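Local coordinates for Obg-like ATPase 1 (PDB 1NI3), which hydrolyses ATP, and GTP less efficiently, with magnesium as cofactor, and negatively regulates the G2/M transition of the cell cycle, at residues Q121-F126 and R142-I147. Numbering follows the deposited sequence.
Sequences QVVRAF and RDLSII
With CG anti to the backbone N (chi1 -177°) and the chain extended beyond it, Gln121 reaches out from its strand so that its terminal amide meets Leu144 and Ile147, one turn apart on the helix. Ile147, its CG1 anti to the carbonyl carbon (chi1 -59°), comes from the opposite direction and lays both branches over one side of the amide. Ile147 CD1 lies 3.7 Å from Gln121 OE1, while Ile147 CG2 is 3.8 Å from Gln121 NE2. From the other side of the amide plane, Leu144 CD2 approaches Gln121 OE1 to 3.8 Å; no hydrogen bond joins the two segments. Leu144 CD2 also packs against Val123 CG2 at 4.0 Å, the two side chains crossing at about a right angle. All four residues are buried.

This is strand-against-helix packing in the P-loop G domain: strand 118-124 sits between the parallel strands 22-27 and 227-232, and helix 140-168 lies over one face of the sheet. The axes of 121-124 and 142-147 approach to 9.2 Å, their directions 153° apart. Tyr229 of the adjoining strand touches both Gln121 and Leu144, and Ile249 of helix 246-254 packs on Val123 and Leu144.

Beyond Val123 the strand leads toward the predicted ATP site. There Arg124 NE donates a hydrogen bond to Phe126 O (2.7 Å), with the guanidinium lying over the rim of the Phe126 ring, and Arg124 NH1 makes a weak hydrogen bond to the carbonyl oxygen of Asn30, a predicted ATP-binding residue.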
# COMPACT_ATOMS: atom_id res chain seq x y z
N GLN A 121 -1.24 8.68 4.52
CA GLN A 121 -1.47 9.81 5.42
C GLN A 121 -1.35 11.16 4.76
O GLN A 121 -0.26 11.63 4.47
CB GLN A 121 -0.50 9.74 6.60
CG GLN A 121 -0.69 10.82 7.66
CD GLN A 121 -0.27 10.34 9.03
OE1 GLN A 121 0.18 11.11 9.88
NE2 GLN A 121 -0.43 9.04 9.27
N VAL A 122 -2.50 11.80 4.56
CA VAL A 122 -2.54 13.11 3.93
C VAL A 122 -2.15 14.28 4.85
O VAL A 122 -2.93 14.69 5.72
CB VAL A 122 -3.93 13.41 3.39
CG1 VAL A 122 -3.93 14.73 2.67
CG2 VAL A 122 -4.37 12.28 2.48
N VAL A 123 -0.97 14.85 4.63
CA VAL A 123 -0.49 15.98 5.43
C VAL A 123 -0.89 17.30 4.76
O VAL A 123 -0.68 17.48 3.56
CB VAL A 123 1.05 15.94 5.60
CG1 VAL A 123 1.52 17.10 6.46
CG2 VAL A 123 1.48 14.62 6.22
N ARG A 124 -1.46 18.21 5.53
CA ARG A 124 -1.89 19.50 5.00
C ARG A 124 -0.77 20.53 4.99
O ARG A 124 -0.11 20.75 6.01
CB ARG A 124 -3.08 20.03 5.78
CG ARG A 124 -3.51 21.42 5.36
CD ARG A 124 -4.85 21.76 5.98
NE ARG A 124 -5.36 23.03 5.48
CZ ARG A 124 -6.61 23.44 5.66
NH1 ARG A 124 -7.47 22.67 6.33
NH2 ARG A 124 -7.01 24.61 5.18
N ALA A 125 -0.58 21.17 3.84
CA ALA A 125 0.45 22.19 3.67
C ALA A 125 -0.17 23.37 2.94
O ALA A 125 0.50 24.08 2.19
CB ALA A 125 1.60 21.63 2.85
N PHE A 126 -1.46 23.57 3.15
CA PHE A 126 -2.14 24.68 2.53
C PHE A 126 -3.00 25.31 3.61
O PHE A 126 -3.33 24.66 4.60
CB PHE A 126 -3.01 24.18 1.38
CG PHE A 126 -4.14 23.29 1.81
CD1 PHE A 126 -5.39 23.82 2.08
CD2 PHE A 126 -3.95 21.92 1.93
CE1 PHE A 126 -6.43 22.99 2.47
CE2 PHE A 126 -5.00 21.10 2.33
CZ PHE A 126 -6.24 21.64 2.59
N ARG A 142 1.95 19.70 14.15
CA ARG A 142 1.15 19.33 15.30
C ARG A 142 0.33 18.09 14.99
O ARG A 142 0.47 17.06 15.65
CB ARG A 142 0.21 20.46 15.69
CG ARG A 142 -0.21 20.39 17.14
CD ARG A 142 -1.46 21.20 17.42
NE ARG A 142 -2.65 20.58 16.84
CZ ARG A 142 -3.26 21.02 15.74
NH1 ARG A 142 -2.80 22.09 15.09
NH2 ARG A 142 -4.35 20.40 15.30
N ASP A 143 -0.51 18.20 13.97
CA ASP A 143 -1.39 17.11 13.53
C ASP A 143 -0.63 15.83 13.22
O ASP A 143 -1.12 14.72 13.48
CB ASP A 143 -2.16 17.54 12.28
CG ASP A 143 -3.02 18.76 12.53
OD1 ASP A 143 -2.52 19.71 13.17
OD2 ASP A 143 -4.19 18.76 12.09
N LEU A 144 0.55 15.99 12.64
CA LEU A 144 1.40 14.86 12.29
C LEU A 144 1.72 14.04 13.54
O LEU A 144 1.70 12.81 13.50
CB LEU A 144 2.70 15.36 11.68
CG LEU A 144 2.88 15.18 10.18
CD1 LEU A 144 4.13 15.90 9.73
CD2 LEU A 144 2.96 13.70 9.85
N SER A 145 2.04 14.73 14.63
CA SER A 145 2.38 14.07 15.87
C SER A 145 1.14 13.47 16.54
O SER A 145 1.20 12.39 17.13
CB SER A 145 3.07 15.05 16.81
OG SER A 145 3.65 14.37 17.94
N ILE A 146 0.02 14.16 16.44
CA ILE A 146 -1.23 13.68 17.03
C ILE A 146 -1.54 12.25 16.60
O ILE A 146 -1.62 11.33 17.43
CB ILE A 146 -2.42 14.57 16.61
CG1 ILE A 146 -2.30 15.94 17.27
CG2 ILE A 146 -3.74 13.90 16.97
CD1 ILE A 146 -3.22 16.97 16.68
N ILE A 147 -1.74 12.07 15.30
CA ILE A 147 -2.05 10.77 14.72
C ILE A 147 -1.11 9.69 15.25
O ILE A 147 -1.56 8.66 15.75
CB ILE A 147 -2.01 10.84 13.17
CG1 ILE A 147 -3.03 11.88 12.69
CG2 ILE A 147 -2.36 9.49 12.56
CD1 ILE A 147 -3.09 12.07 11.19